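Local coordinates for pyruvate kinase (Pyrobaculum aerophilum, PDB 3QTG), which catalyses the last step of glycolysis, the transfer of a phosphoryl group from phosphoenolpyruvate to ADP, which yields pyruvate and ATP, at residues 143-146 / 151-154; 252-257 / 305-310; 445-450 / 455-460. All coordinates share one frame; numbering follows the deposited sequence.

Overall arrangement
The three contacts show how chemistry follows place in a multidomain enzyme. Interactions 1 and 3 are both antiparallel hairpins, each joining strands close in sequence, and they lie on opposite sides of the chain's centre, with their own centres about 65 Å apart. Interaction 1 is partly buried, bulged, and hydrated on one face; interaction 3 is mostly buried, regular in register and continued by a strand of another subunit. Interaction 2 differs in kind: buried in the barrel domain, about 34 Å and 37 Å from the other two between centres, it joins the start of the short helix after a barrel strand to a helix distant in sequence through a single ion pair, with no shared backbone bonding.

Interaction 1. Residues 143-146 / 151-154; sequences VTNT and IEAV
Glu152 on strand 150-155 faces two successive residues of strand 139-146, Thr144 and Asn145, and this one-against-two pairing makes a classic beta bulge in an antiparallel hairpin. Its side chain can be followed outward. CB sits 4.0 Å from both Thr144 OG1 and Asn145 O, just above the bulged backbone. From there CG leaves anti to the carbonyl carbon (chi1 -68°), and the extended chain runs alongside Asn145, both side chains pointing the same way. At the tip, Glu152 OE1 rests 3.6 Å from Asn145 CB, with the amide and carboxylate planes turned 62° apart. The same OE1 accepts a hydrogen bond from a water at 2.9 Å, and that water also bonds Thr144 OG1 at 2.6 Å, tying the carboxylate back to the bulge. The backbone does the rest: Glu152 O receives Thr144 N and, weakly, Asn145 N, while Glu152 N bonds Asn145 O at 2.8 Å. The other face, carrying Val143, Thr146, Ile151 and Ala153, is largely apolar; there Thr146 CG2 lies 3.9 Å from Ile151 CG1, and Ile151 reaches Phe122 and Phe123 of helix 120-125. The hairpin belongs to the small beta domain that the chain forms between barrel strands 76-80 and 199-202. The chemistry implies a two-faced hairpin, packed inward by hydrocarbon and fastened on its other face through water, where the glutamate charge is probably eased by hydration.

Interaction 2. Residues 252-257 / 305-310; sequences VARGDL and INDVFT
Arg254 and Asp307 approach from opposite directions and meet end-on in a buried, bidentate salt bridge within the TIM barrel domain. Arg254 begins the short helix 254-257 that follows the sixth barrel strand, 249-253; Asp307 belongs to helix 302-313, which follows the seventh, 284-287. Their CA atoms are 12.3 Å apart, and the side chains span the gap by themselves. The arginine does most of the reaching, its chain extended from CG to NE, and the aspartate completes the span with CG anti to its own backbone nitrogen (chi1 -168°). The flat groups are nearly coplanar, 20° apart, so that the carboxylate lies at the guanidinium edge and each oxygen is met on its syn side. Arg254 NH1 donates to Asp307 OD2 at 2.9 Å. Two bonds to two different oxygens should hold both groups against rotation more firmly than one would. Further partners hold the arginine: NH2 also bonds Gln270 OE1, and the arginine side chain touches Thr288, a probable substrate-site residue. Gly255 and Asp256 are probably part of the substrate site too, and Asp256 of the magnesium site, so the bridge is made by their immediate neighbour in sequence. Asn306 of a second subunit packs on Asp307, placing the pair near that interface. The straighter of the two bonds runs from Arg254 NH2 to Asp307 OD1, 2.8 Å long with 177° at the hydrogen.

Interaction 3. Residues 445-450 / 455-460; sequences VATYGI and HSVKVK
The ring of Tyr448 takes Ser456 CB over one face, 3.5 Å above its plane and displaced toward the rim, a CH-pi contact across an antiparallel hairpin. The phenol stands over its partner because CG lies between the backbone nitrogen and carbonyl carbon (chi1 66°); the ring also stacks with Tyr428, and its OH bonds Glu429. The imidazole of His455 is used in the same manner, with Gly449 CA centred over one face, 3.9 Å from the ring centroid. Ile450 N lies over that face too, nearer the rim, and His455 CE1 comes within 3.3 Å of Ile450 O. Round the ring, ND1 bonds Gly453 O and Phe362 makes an edge-to-face contact. Without the imidazole, as with an alanine here, the Gly449 backbone would probably lose its aromatic cover and Gly453 O its ring partner. Away from the turn the strands keep a simple antiparallel register. Lys458 N bonds Ala446 O at 2.8 Å, the return bond from Ala446 N to Lys458 O measures 2.9 Å, and Ser456 N meets Tyr448 O at 3.0 Å. Val445 CG1 lies 4.0 Å from Val457 CG1, the two valines side by side. Helix 358-373 covers that face, touching Val445, Thr447 and Val457, while helix 428-439 packs on the face of Ala446 and Lys458. Strand 444-448 is flanked by 376-380 on its other side, and strand 455-460 pairs antiparallel with a strand of a third subunit, whose Lys458 bonds Ser456 OG, carrying the sheet of this alpha/beta domain across the tetramer interface.

Interaction 1. Residues 143-146 / 151-154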
ATOM      1  N   VAL A 143      -7.075  52.330  -6.111  1.00 38.29           N
ATOM      2  CA  VAL A 143      -8.347  52.838  -6.658  1.00 38.21           C
ATOM      3  C   VAL A 143      -9.360  53.286  -5.572  1.00 39.57           C
ATOM      4  O   VAL A 143      -9.791  52.503  -4.725  1.00 39.68           O
ATOM      5  CB  VAL A 143      -8.989  51.832  -7.643  1.00 37.98           C
ATOM      6  CG1 VAL A 143     -10.291  52.379  -8.240  1.00 36.80           C
ATOM      7  CG2 VAL A 143      -7.998  51.467  -8.751  1.00 36.68           C
ATOM      8  N   THR A 144      -9.753  54.555  -5.643  1.00 40.62           N
ATOM      9  CA  THR A 144     -10.574  55.187  -4.614  1.00 41.87           C
ATOM     10  C   THR A 144     -11.991  55.556  -5.064  1.00 42.83           C
ATOM     11  O   THR A 144     -12.863  55.844  -4.241  1.00 42.91           O
ATOM     12  CB  THR A 144      -9.884  56.453  -4.095  1.00 42.03           C
ATOM     13  OG1 THR A 144      -9.586  57.321  -5.198  1.00 41.45           O
ATOM     14  CG2 THR A 144      -8.599  56.094  -3.335  1.00 40.60           C
ATOM     15  N   ASN A 145     -12.210  55.566  -6.371  1.00 43.70           N
ATOM     16  CA  ASN A 145     -13.522  55.855  -6.929  1.00 45.71           C
ATOM     17  C   ASN A 145     -13.518  55.445  -8.385  1.00 46.63           C
ATOM     18  O   ASN A 145     -12.468  55.493  -9.032  1.00 46.44           O
ATOM     19  CB  ASN A 145     -13.882  57.349  -6.783  1.00 45.45           C
ATOM     20  CG  ASN A 145     -15.379  57.593  -6.817  1.00 46.49           C
ATOM     21  OD1 ASN A 145     -16.171  56.651  -6.819  1.00 48.10           O
ATOM     22  ND2 ASN A 145     -15.773  58.856  -6.845  1.00 44.24           N
ATOM     23  N   THR A 146     -14.687  55.028  -8.877  1.00 48.46           N
ATOM     24  CA  THR A 146     -14.886  54.578 -10.264  1.00 49.58           C
ATOM     25  C   THR A 146     -16.205  55.144 -10.767  1.00 50.96           C
ATOM     26  O   THR A 146     -17.107  55.411  -9.984  1.00 51.19           O
ATOM     27  CB  THR A 146     -14.935  53.025 -10.388  1.00 49.49           C
ATOM     28  OG1 THR A 146     -16.135  52.532  -9.781  1.00 50.48           O
ATOM     29  CG2 THR A 146     -13.742  52.356  -9.702  1.00 48.72           C
ATOM     30  N   ILE A 151     -11.830  56.354 -13.650  1.00 41.00           N
ATOM     31  CA  ILE A 151     -11.303  55.832 -12.412  1.00 39.36           C
ATOM     32  C   ILE A 151     -10.459  56.918 -11.750  1.00 38.51           C
ATOM     33  O   ILE A 151      -9.767  57.668 -12.421  1.00 37.97           O
ATOM     34  CB  ILE A 151     -10.461  54.542 -12.727  1.00 39.59           C
ATOM     35  CG1 ILE A 151     -11.337  53.303 -12.591  1.00 40.64           C
ATOM     36  CG2 ILE A 151      -9.191  54.423 -11.886  1.00 39.11           C
ATOM     37  CD1 ILE A 151     -11.188  52.370 -13.799  1.00 43.31           C
ATOM     38  N   GLU A 152     -10.538  57.010 -10.427  1.00 38.20           N
ATOM     39  CA  GLU A 152      -9.565  57.748  -9.656  1.00 37.82           C
ATOM     40  C   GLU A 152      -8.761  56.778  -8.786  1.00 37.10           C
ATOM     41  O   GLU A 152      -9.313  55.820  -8.239  1.00 36.65           O
ATOM     42  CB  GLU A 152     -10.267  58.811  -8.794  1.00 38.04           C
ATOM     43  CG  GLU A 152     -10.900  59.960  -9.634  1.00 39.06           C
ATOM     44  CD  GLU A 152     -11.789  60.883  -8.805  1.00 40.80           C
ATOM     45  OE1 GLU A 152     -12.271  60.464  -7.718  1.00 42.28           O
ATOM     46  OE2 GLU A 152     -12.003  62.037  -9.238  1.00 45.74           O
ATOM     47  N   ALA A 153      -7.465  57.047  -8.645  1.00 36.95           N
ATOM     48  CA  ALA A 153      -6.575  56.205  -7.857  1.00 36.95           C
ATOM     49  C   ALA A 153      -5.466  57.026  -7.193  1.00 37.15           C
ATOM     50  O   ALA A 153      -5.002  58.012  -7.746  1.00 37.70           O
ATOM     51  CB  ALA A 153      -6.001  55.097  -8.729  1.00 36.38           C
ATOM     52  N   VAL A 154      -5.047  56.633  -6.001  1.00 37.21           N
ATOM     53  CA  VAL A 154      -4.029  57.382  -5.271  1.00 37.85           C
ATOM     54  C   VAL A 154      -2.687  56.716  -5.494  1.00 38.56           C
ATOM     55  O   VAL A 154      -2.541  55.508  -5.246  1.00 39.36           O
ATOM     56  CB  VAL A 154      -4.338  57.441  -3.733  1.00 38.67           C
ATOM     57  CG1 VAL A 154      -3.151  58.013  -2.936  1.00 38.10           C
ATOM     58  CG2 VAL A 154      -5.590  58.261  -3.467  1.00 37.07           C
TER
HETATM   59  O   HOH W   1     -11.341  59.261  -5.198  1.00 47.05           O

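Interaction 2. Residues 252-257 / 305-310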
ATOM      1  N   VAL A 252       4.873  27.726 -16.250  1.00 32.55           N
ATOM      2  CA  VAL A 252       4.738  28.623 -15.101  1.00 32.49           C
ATOM      3  C   VAL A 252       5.579  29.889 -15.386  1.00 33.09           C
ATOM      4  O   VAL A 252       6.816  29.855 -15.387  1.00 32.56           O
ATOM      5  CB  VAL A 252       5.195  27.953 -13.754  1.00 32.22           C
ATOM      6  CG1 VAL A 252       5.039  28.918 -12.553  1.00 31.38           C
ATOM      7  CG2 VAL A 252       4.443  26.669 -13.497  1.00 29.78           C
ATOM      8  N   ALA A 253       4.887  30.986 -15.686  1.00 33.85           N
ATOM      9  CA  ALA A 253       5.550  32.257 -16.010  1.00 34.61           C
ATOM     10  C   ALA A 253       5.607  33.053 -14.718  1.00 34.52           C
ATOM     11  O   ALA A 253       4.662  33.764 -14.363  1.00 33.58           O
ATOM     12  CB  ALA A 253       4.793  33.022 -17.142  1.00 34.04           C
ATOM     13  N   ARG A 254       6.716  32.866 -13.995  1.00 35.85           N
ATOM     14  CA  ARG A 254       6.912  33.386 -12.634  1.00 37.20           C
ATOM     15  C   ARG A 254       6.858  34.899 -12.537  1.00 38.26           C
ATOM     16  O   ARG A 254       6.200  35.441 -11.646  1.00 38.14           O
ATOM     17  CB  ARG A 254       8.263  32.949 -12.088  1.00 37.33           C
ATOM     18  CG  ARG A 254       8.378  31.491 -11.690  1.00 38.57           C
ATOM     19  CD  ARG A 254       9.792  31.296 -11.225  1.00 38.37           C
ATOM     20  NE  ARG A 254       9.860  30.268 -10.228  1.00 42.59           N
ATOM     21  CZ  ARG A 254      10.927  30.043  -9.479  1.00 42.52           C
ATOM     22  NH1 ARG A 254      12.010  30.795  -9.626  1.00 42.07           N
ATOM     23  NH2 ARG A 254      10.900  29.063  -8.600  1.00 41.53           N
ATOM     24  N   GLY A 255       7.587  35.580 -13.425  1.00 39.01           N
ATOM     25  CA  GLY A 255       7.593  37.042 -13.442  1.00 40.62           C
ATOM     26  C   GLY A 255       6.176  37.590 -13.518  1.00 41.90           C
ATOM     27  O   GLY A 255       5.767  38.392 -12.688  1.00 43.09           O
ATOM     28  N   ASP A 256       5.404  37.113 -14.480  1.00 41.90           N
ATOM     29  CA  ASP A 256       4.036  37.578 -14.661  1.00 42.90           C
ATOM     30  C   ASP A 256       3.077  37.231 -13.531  1.00 42.28           C
ATOM     31  O   ASP A 256       2.235  38.052 -13.140  1.00 42.26           O
ATOM     32  CB  ASP A 256       3.521  37.077 -16.002  1.00 43.79           C
ATOM     33  CG  ASP A 256       4.261  37.731 -17.181  1.00 48.77           C
ATOM     34  OD1 ASP A 256       4.416  38.981 -17.148  1.00 54.24           O
ATOM     35  OD2 ASP A 256       4.703  37.013 -18.125  1.00 54.89           O
ATOM     36  N   LEU A 257       3.206  36.018 -13.002  1.00 41.48           N
ATOM     37  CA  LEU A 257       2.333  35.540 -11.938  1.00 41.62           C
ATOM     38  C   LEU A 257       2.623  36.270 -10.628  1.00 41.83           C
ATOM     39  O   LEU A 257       1.731  36.459  -9.797  1.00 41.85           O
ATOM     40  CB  LEU A 257       2.532  34.028 -11.776  1.00 41.65           C
ATOM     41  CG  LEU A 257       1.429  33.013 -11.491  1.00 41.69           C
ATOM     42  CD1 LEU A 257       0.066  33.304 -12.108  1.00 38.74           C
ATOM     43  CD2 LEU A 257       1.983  31.657 -11.953  1.00 41.92           C
ATOM     44  N   ILE A 305      20.580  29.080  -6.471  1.00 39.77           N
ATOM     45  CA  ILE A 305      20.963  27.670  -6.601  1.00 40.01           C
ATOM     46  C   ILE A 305      19.936  26.754  -5.908  1.00 39.59           C
ATOM     47  O   ILE A 305      19.453  25.818  -6.515  1.00 39.26           O
ATOM     48  CB  ILE A 305      22.408  27.410  -6.070  1.00 40.84           C
ATOM     49  CG1 ILE A 305      23.438  28.085  -6.994  1.00 41.33           C
ATOM     50  CG2 ILE A 305      22.678  25.913  -5.916  1.00 40.53           C
ATOM     51  CD1 ILE A 305      24.734  28.463  -6.327  1.00 40.63           C
ATOM     52  N   ASN A 306      19.596  27.022  -4.651  1.00 39.79           N
ATOM     53  CA  ASN A 306      18.540  26.238  -3.997  1.00 40.74           C
ATOM     54  C   ASN A 306      17.188  26.259  -4.758  1.00 40.06           C
ATOM     55  O   ASN A 306      16.548  25.214  -4.905  1.00 39.74           O
ATOM     56  CB  ASN A 306      18.359  26.652  -2.541  1.00 40.83           C
ATOM     57  CG  ASN A 306      19.536  26.253  -1.667  1.00 43.43           C
ATOM     58  OD1 ASN A 306      20.143  27.092  -0.985  1.00 46.47           O
ATOM     59  ND2 ASN A 306      19.860  24.973  -1.664  1.00 44.67           N
ATOM     60  N   ASP A 307      16.788  27.439  -5.243  1.00 39.40           N
ATOM     61  CA  ASP A 307      15.552  27.627  -6.050  1.00 39.50           C
ATOM     62  C   ASP A 307      15.512  26.725  -7.298  1.00 38.71           C
ATOM     63  O   ASP A 307      14.565  25.960  -7.488  1.00 38.49           O
ATOM     64  CB  ASP A 307      15.416  29.104  -6.432  1.00 39.89           C
ATOM     65  CG  ASP A 307      14.038  29.468  -6.999  1.00 43.13           C
ATOM     66  OD1 ASP A 307      13.095  28.644  -6.948  1.00 44.60           O
ATOM     67  OD2 ASP A 307      13.909  30.613  -7.504  1.00 45.55           O
ATOM     68  N   VAL A 308      16.561  26.786  -8.117  1.00 37.92           N
ATOM     69  CA  VAL A 308      16.688  25.933  -9.301  1.00 37.51           C
ATOM     70  C   VAL A 308      16.716  24.452  -8.900  1.00 37.32           C
ATOM     71  O   VAL A 308      16.072  23.612  -9.543  1.00 36.09           O
ATOM     72  CB  VAL A 308      17.976  26.263 -10.113  1.00 37.62           C
ATOM     73  CG1 VAL A 308      18.172  25.277 -11.313  1.00 36.93           C
ATOM     74  CG2 VAL A 308      17.948  27.695 -10.609  1.00 37.55           C
ATOM     75  N   PHE A 309      17.487  24.139  -7.850  1.00 37.45           N
ATOM     76  CA  PHE A 309      17.626  22.766  -7.412  1.00 37.07           C
ATOM     77  C   PHE A 309      16.232  22.222  -7.046  1.00 37.05           C
ATOM     78  O   PHE A 309      15.841  21.193  -7.539  1.00 36.82           O
ATOM     79  CB  PHE A 309      18.617  22.645  -6.249  1.00 37.76           C
ATOM     80  CG  PHE A 309      18.791  21.235  -5.748  1.00 38.07           C
ATOM     81  CD1 PHE A 309      19.803  20.421  -6.259  1.00 38.68           C
ATOM     82  CD2 PHE A 309      17.929  20.712  -4.786  1.00 38.58           C
ATOM     83  CE1 PHE A 309      19.963  19.116  -5.800  1.00 39.16           C
ATOM     84  CE2 PHE A 309      18.068  19.398  -4.327  1.00 39.61           C
ATOM     85  CZ  PHE A 309      19.083  18.603  -4.833  1.00 39.50           C
ATOM     86  N   THR A 310      15.476  22.938  -6.227  1.00 37.23           N
ATOM     87  CA  THR A 310      14.173  22.436  -5.768  1.00 38.15           C
ATOM     88  C   THR A 310      13.057  22.464  -6.832  1.00 38.00           C
ATOM     89  O   THR A 310      12.209  21.567  -6.885  1.00 38.76           O
ATOM     90  CB  THR A 310      13.718  23.130  -4.477  1.00 38.20           C
ATOM     91  OG1 THR A 310      13.717  24.542  -4.674  1.00 39.19           O
ATOM     92  CG2 THR A 310      14.666  22.819  -3.330  1.00 37.73           C
TER

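Interaction 3. Residues 445-450 / 455-460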
ATOM      1  N   VAL A 445      15.400  -1.912 -22.176  1.00 39.79           N
ATOM      2  CA  VAL A 445      14.012  -2.173 -22.512  1.00 38.30           C
ATOM      3  C   VAL A 445      13.707  -1.314 -23.739  1.00 38.92           C
ATOM      4  O   VAL A 445      13.615  -0.077 -23.632  1.00 38.79           O
ATOM      5  CB  VAL A 445      13.065  -1.793 -21.349  1.00 38.48           C
ATOM      6  CG1 VAL A 445      11.591  -1.884 -21.770  1.00 35.80           C
ATOM      7  CG2 VAL A 445      13.329  -2.643 -20.097  1.00 37.77           C
ATOM      8  N   ALA A 446      13.571  -1.959 -24.901  1.00 38.23           N
ATOM      9  CA  ALA A 446      13.369  -1.272 -26.170  1.00 38.32           C
ATOM     10  C   ALA A 446      11.966  -1.529 -26.719  1.00 38.30           C
ATOM     11  O   ALA A 446      11.547  -2.667 -26.787  1.00 37.68           O
ATOM     12  CB  ALA A 446      14.431  -1.714 -27.180  1.00 37.76           C
ATOM     13  N   THR A 447      11.247  -0.468 -27.105  1.00 38.91           N
ATOM     14  CA  THR A 447       9.871  -0.590 -27.633  1.00 39.06           C
ATOM     15  C   THR A 447       9.514   0.249 -28.840  1.00 38.85           C
ATOM     16  O   THR A 447      10.127   1.271 -29.127  1.00 38.61           O
ATOM     17  CB  THR A 447       8.765  -0.107 -26.642  1.00 39.47           C
ATOM     18  OG1 THR A 447       9.301   0.801 -25.663  1.00 41.55           O
ATOM     19  CG2 THR A 447       8.075  -1.214 -26.023  1.00 38.05           C
ATOM     20  N   TYR A 448       8.449  -0.179 -29.498  1.00 39.24           N
ATOM     21  CA  TYR A 448       7.625   0.686 -30.325  1.00 40.16           C
ATOM     22  C   TYR A 448       6.162   0.240 -30.188  1.00 41.03           C
ATOM     23  O   TYR A 448       5.871  -0.894 -29.750  1.00 39.33           O
ATOM     24  CB  TYR A 448       8.080   0.678 -31.802  1.00 40.16           C
ATOM     25  CG  TYR A 448       7.907  -0.648 -32.507  1.00 40.44           C
ATOM     26  CD1 TYR A 448       6.647  -1.075 -32.915  1.00 40.36           C
ATOM     27  CD2 TYR A 448       9.001  -1.475 -32.767  1.00 41.13           C
ATOM     28  CE1 TYR A 448       6.461  -2.291 -33.550  1.00 40.46           C
ATOM     29  CE2 TYR A 448       8.831  -2.696 -33.415  1.00 40.99           C
ATOM     30  CZ  TYR A 448       7.550  -3.089 -33.803  1.00 42.54           C
ATOM     31  OH  TYR A 448       7.330  -4.291 -34.424  1.00 43.41           O
ATOM     32  N   GLY A 449       5.244   1.127 -30.567  1.00 42.50           N
ATOM     33  CA  GLY A 449       3.860   0.723 -30.688  1.00 45.15           C
ATOM     34  C   GLY A 449       2.894   1.843 -30.962  1.00 46.75           C
ATOM     35  O   GLY A 449       2.966   2.891 -30.324  1.00 46.83           O
ATOM     36  N   ILE A 450       1.984   1.607 -31.905  1.00 48.45           N
ATOM     37  CA  ILE A 450       0.925   2.569 -32.222  1.00 50.30           C
ATOM     38  C   ILE A 450      -0.437   1.998 -31.903  1.00 50.88           C
ATOM     39  O   ILE A 450      -0.613   0.775 -31.903  1.00 51.46           O
ATOM     40  CB  ILE A 450       0.927   3.026 -33.712  1.00 50.96           C
ATOM     41  CG1 ILE A 450       0.955   1.845 -34.681  1.00 51.63           C
ATOM     42  CG2 ILE A 450       2.070   3.954 -33.981  1.00 52.58           C
ATOM     43  CD1 ILE A 450      -0.360   1.619 -35.393  1.00 55.47           C
ATOM     44  N   HIS A 455       2.312  -3.851 -30.131  1.00 44.33           N
ATOM     45  CA  HIS A 455       3.395  -3.215 -29.395  1.00 42.69           C
ATOM     46  C   HIS A 455       4.498  -4.259 -29.201  1.00 41.87           C
ATOM     47  O   HIS A 455       4.228  -5.411 -28.870  1.00 41.42           O
ATOM     48  CB  HIS A 455       2.909  -2.653 -28.054  1.00 41.98           C
ATOM     49  CG  HIS A 455       1.947  -1.509 -28.186  1.00 42.71           C
ATOM     50  ND1 HIS A 455       0.840  -1.549 -29.013  1.00 43.78           N
ATOM     51  CD2 HIS A 455       1.911  -0.305 -27.575  1.00 42.25           C
ATOM     52  CE1 HIS A 455       0.181  -0.410 -28.924  1.00 44.35           C
ATOM     53  NE2 HIS A 455       0.801   0.357 -28.046  1.00 45.04           N
ATOM     54  N   SER A 456       5.731  -3.858 -29.462  1.00 41.14           N
ATOM     55  CA  SER A 456       6.861  -4.766 -29.389  1.00 40.79           C
ATOM     56  C   SER A 456       7.806  -4.306 -28.302  1.00 39.94           C
ATOM     57  O   SER A 456       8.017  -3.118 -28.140  1.00 39.09           O
ATOM     58  CB  SER A 456       7.581  -4.839 -30.738  1.00 41.49           C
ATOM     59  OG  SER A 456       8.634  -5.801 -30.693  1.00 44.23           O
ATOM     60  N   VAL A 457       8.339  -5.249 -27.529  1.00 39.64           N
ATOM     61  CA  VAL A 457       9.310  -4.946 -26.473  1.00 39.10           C
ATOM     62  C   VAL A 457      10.442  -5.950 -26.643  1.00 39.28           C
ATOM     63  O   VAL A 457      10.177  -7.150 -26.768  1.00 39.36           O
ATOM     64  CB  VAL A 457       8.694  -5.115 -25.041  1.00 39.51           C
ATOM     65  CG1 VAL A 457       9.613  -4.555 -23.958  1.00 38.60           C
ATOM     66  CG2 VAL A 457       7.281  -4.465 -24.944  1.00 38.49           C
ATOM     67  N   LYS A 458      11.683  -5.464 -26.680  1.00 38.77           N
ATOM     68  CA  LYS A 458      12.888  -6.315 -26.618  1.00 38.76           C
ATOM     69  C   LYS A 458      13.574  -6.000 -25.294  1.00 38.44           C
ATOM     70  O   LYS A 458      13.890  -4.856 -25.022  1.00 37.60           O
ATOM     71  CB  LYS A 458      13.875  -6.029 -27.761  1.00 39.21           C
ATOM     72  CG  LYS A 458      13.366  -6.206 -29.187  1.00 40.85           C
ATOM     73  CD  LYS A 458      12.998  -7.658 -29.461  1.00 46.92           C
ATOM     74  CE  LYS A 458      13.103  -7.965 -30.958  1.00 49.90           C
ATOM     75  NZ  LYS A 458      12.038  -8.908 -31.380  1.00 51.87           N
ATOM     76  N   VAL A 459      13.776  -7.003 -24.458  1.00 38.60           N
ATOM     77  CA  VAL A 459      14.351  -6.768 -23.133  1.00 39.59           C
ATOM     78  C   VAL A 459      15.679  -7.527 -23.026  1.00 40.93           C
ATOM     79  O   VAL A 459      15.712  -8.730 -23.236  1.00 40.30           O
ATOM     80  CB  VAL A 459      13.392  -7.198 -21.978  1.00 39.01           C
ATOM     81  CG1 VAL A 459      14.018  -6.892 -20.620  1.00 38.33           C
ATOM     82  CG2 VAL A 459      12.029  -6.519 -22.102  1.00 38.28           C
ATOM     83  N   LYS A 460      16.773  -6.817 -22.754  1.00 42.65           N
ATOM     84  CA  LYS A 460      18.001  -7.493 -22.371  1.00 45.75           C
ATOM     85  C   LYS A 460      18.317  -7.170 -20.911  1.00 47.24           C
ATOM     86  O   LYS A 460      18.503  -6.003 -20.547  1.00 47.19           O
ATOM     87  CB  LYS A 460      19.176  -7.165 -23.293  1.00 46.39           C
ATOM     88  CG  LYS A 460      20.279  -8.207 -23.131  1.00 48.78           C
ATOM     89  CD  LYS A 460      21.187  -8.326 -24.329  1.00 52.02           C
ATOM     90  CE  LYS A 460      22.059  -9.569 -24.169  1.00 54.92           C
ATOM     91  NZ  LYS A 460      22.997  -9.728 -25.322  1.00 57.70           N
TER